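Local coordinates for protein ADP-ribosylation factor guanine nucleotide-exchange factor SEC7 (Saccharomyces cerevisiae, PDB 4OIY) that uses its Sec7 domain, the part present here, to exchange guanine nucleotide on ARF1, activating that GTPase at the trans-Golgi network and so promoting vesicle budding, at residues I108-L113 with Y134-Y138. Coordinates in Å, arbitrary orientation, origin at the centre of the assembly. Where two conformers were deposited one is given. Residue numbers count along the deposited sequence, not the author numbering.
Sequences IDRFML and YVLSY
M112 occupies the apolar centre of this helix–helix crossing in the all-helical Sec7 domain, where 108-113 of helix 105-122 meets 134-138 of helix 130-148. Both segments are helical (M112 N–I108 O and L113 N–D109 O bonds 2.9 Å; S137 N–Y134 O weak, 3.2 Å). Their axes approach to 9.9 Å and their N-to-C directions differ by 118°, 28° beyond perpendicular, with L113 and Y134 closest (CA–CA 5.7 Å). With CA-to-CB directed toward the partner and an m,m,m rotamer, M112 sets CE 3.7 Å from S137 CB and CG 3.8 Å from Y138 CZ; L92 of helix 88-96 also touches it. S137 OG hydrogen-bonds back to A133 O.

The two tyrosines span the gap between the axes from successive turns. Y134 (chi1 t) presents its ring edge to the 109-113 backbone, CD1 lying 3.6 Å from L113 N, while CE1 is 4.0 Å from L113 CB. Y138 (chi1 m) sets CE1 3.7 Å from I108 CG2. At the partly exposed polar edge both phenol ends converge on D109, whose m rotamer turns its carboxylate to the tyrosines: Y134 OH is 3.3 Å from D109 CG, and Y138 OH donates a short but weak hydrogen bond to D109 OD1 at 2.5 Å.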
loop_
_atom_site.group_PDB
_atom_site.type_symbol
_atom_site.label_atom_id
_atom_site.label_comp_id
_atom_site.label_asym_id
_atom_site.label_seq_id
_atom_site.Cartn_x
_atom_site.Cartn_y
_atom_site.Cartn_z
ATOM N N ILE A 108 -8.455 -2.831 -4.998
ATOM C CA ILE A 108 -7.054 -2.660 -5.344
ATOM C C ILE A 108 -6.870 -1.385 -6.155
ATOM O O ILE A 108 -5.977 -0.590 -5.866
ATOM C CB ILE A 108 -6.515 -3.881 -6.129
ATOM C CG1 ILE A 108 -6.519 -5.118 -5.231
ATOM C CG2 ILE A 108 -5.107 -3.616 -6.654
ATOM C CD1 ILE A 108 -6.309 -6.410 -5.977
ATOM N N ASP A 109 -7.732 -1.175 -7.145
ATOM C CA ASP A 109 -7.620 -0.012 -8.012
ATOM C C ASP A 109 -7.685 1.302 -7.220
ATOM O O ASP A 109 -6.992 2.263 -7.554
ATOM C CB ASP A 109 -8.703 -0.029 -9.100
ATOM C CG ASP A 109 -8.524 -1.165 -10.127
ATOM O OD1 ASP A 109 -7.449 -1.791 -10.211
ATOM O OD2 ASP A 109 -9.506 -1.448 -10.858
ATOM N N ARG A 110 -8.525 1.348 -6.191
ATOM C CA ARG A 110 -8.606 2.533 -5.321
ATOM C C ARG A 110 -7.263 2.817 -4.640
ATOM O O ARG A 110 -6.786 3.964 -4.646
ATOM C CB ARG A 110 -9.712 2.372 -4.271
ATOM C CG ARG A 110 -11.126 2.362 -4.835
ATOM C CD ARG A 110 -12.144 2.741 -3.763
ATOM N NE ARG A 110 -12.390 1.701 -2.767
ATOM C CZ ARG A 110 -13.232 0.682 -2.935
ATOM N NH1 ARG A 110 -13.392 -0.206 -1.971
ATOM N NH2 ARG A 110 -13.909 0.539 -4.073
ATOM N N PHE A 111 -6.655 1.787 -4.052
ATOM C CA PHE A 111 -5.332 1.930 -3.430
ATOM C C PHE A 111 -4.292 2.412 -4.435
ATOM O O PHE A 111 -3.521 3.339 -4.152
ATOM C CB PHE A 111 -4.840 0.606 -2.850
ATOM C CG PHE A 111 -5.520 0.192 -1.581
ATOM C CD1 PHE A 111 -5.061 0.645 -0.356
ATOM C CD2 PHE A 111 -6.591 -0.681 -1.611
ATOM C CE1 PHE A 111 -5.665 0.241 0.813
ATOM C CE2 PHE A 111 -7.200 -1.094 -0.437
ATOM C CZ PHE A 111 -6.741 -0.621 0.775
ATOM N N MET A 112 -4.244 1.768 -5.600
ATOM C CA MET A 112 -3.156 2.006 -6.531
ATOM C C MET A 112 -3.303 3.343 -7.228
ATOM O O MET A 112 -2.296 3.979 -7.543
ATOM C CB MET A 112 -3.015 0.835 -7.510
ATOM C CG MET A 112 -2.802 -0.508 -6.792
ATOM S SD MET A 112 -1.604 -0.474 -5.428
ATOM C CE MET A 112 -0.199 0.016 -6.390
ATOM N N LEU A 113 -4.542 3.795 -7.444
ATOM C CA LEU A 113 -4.744 5.133 -8.011
ATOM C C LEU A 113 -4.311 6.216 -7.032
ATOM O O LEU A 113 -3.653 7.180 -7.431
ATOM C CB LEU A 113 -6.186 5.364 -8.475
ATOM C CG LEU A 113 -6.444 6.750 -9.084
ATOM C CD1 LEU A 113 -5.557 7.020 -10.292
ATOM C CD2 LEU A 113 -7.920 6.877 -9.434
ATOM N N TYR A 134 0.265 4.666 -12.212
ATOM C CA TYR A 134 -0.789 3.711 -11.896
ATOM C C TYR A 134 -0.566 2.383 -12.615
ATOM O O TYR A 134 -0.462 1.342 -11.986
ATOM C CB TYR A 134 -2.150 4.309 -12.271
ATOM C CG TYR A 134 -3.363 3.403 -12.128
ATOM C CD1 TYR A 134 -3.877 3.074 -10.879
ATOM C CD2 TYR A 134 -4.045 2.943 -13.248
ATOM C CE1 TYR A 134 -5.005 2.284 -10.755
ATOM C CE2 TYR A 134 -5.171 2.149 -13.129
ATOM C CZ TYR A 134 -5.650 1.823 -11.883
ATOM O OH TYR A 134 -6.783 1.036 -11.773
ATOM N N VAL A 135 -0.469 2.417 -13.945
ATOM C CA VAL A 135 -0.311 1.164 -14.687
ATOM C C VAL A 135 1.036 0.503 -14.436
ATOM O O VAL A 135 1.136 -0.726 -14.383
ATOM C CB VAL A 135 -0.561 1.305 -16.204
ATOM C CG1 VAL A 135 -1.971 1.813 -16.467
ATOM C CG2 VAL A 135 0.493 2.176 -16.869
ATOM N N LEU A 136 2.079 1.316 -14.271
ATOM C CA LEU A 136 3.406 0.783 -14.004
ATOM C C LEU A 136 3.423 0.027 -12.683
ATOM O O LEU A 136 4.094 -0.991 -12.564
ATOM C CB LEU A 136 4.441 1.908 -13.999
ATOM C CG LEU A 136 5.901 1.506 -13.761
ATOM C CD1 LEU A 136 6.335 0.433 -14.746
ATOM C CD2 LEU A 136 6.798 2.726 -13.871
ATOM N N SER A 137 2.661 0.512 -11.701
ATOM C CA SER A 137 2.609 -0.138 -10.394
ATOM C C SER A 137 2.084 -1.570 -10.490
ATOM O O SER A 137 2.596 -2.458 -9.833
ATOM C CB SER A 137 1.768 0.680 -9.418
ATOM O OG SER A 137 2.391 1.920 -9.167
ATOM N N TYR A 138 1.069 -1.807 -11.323
ATOM C CA TYR A 138 0.580 -3.178 -11.521
ATOM C C TYR A 138 1.615 -4.073 -12.189
ATOM O O TYR A 138 1.770 -5.234 -11.832
ATOM C CB TYR A 138 -0.708 -3.210 -12.350
ATOM C CG TYR A 138 -1.891 -2.713 -11.574
ATOM C CD1 TYR A 138 -2.640 -3.580 -10.787
ATOM C CD2 TYR A 138 -2.242 -1.377 -11.600
ATOM C CE1 TYR A 138 -3.715 -3.118 -10.051
ATOM C CE2 TYR A 138 -3.316 -0.910 -10.884
ATOM C CZ TYR A 138 -4.050 -1.787 -10.109
ATOM O OH TYR A 138 -5.113 -1.312 -9.387
#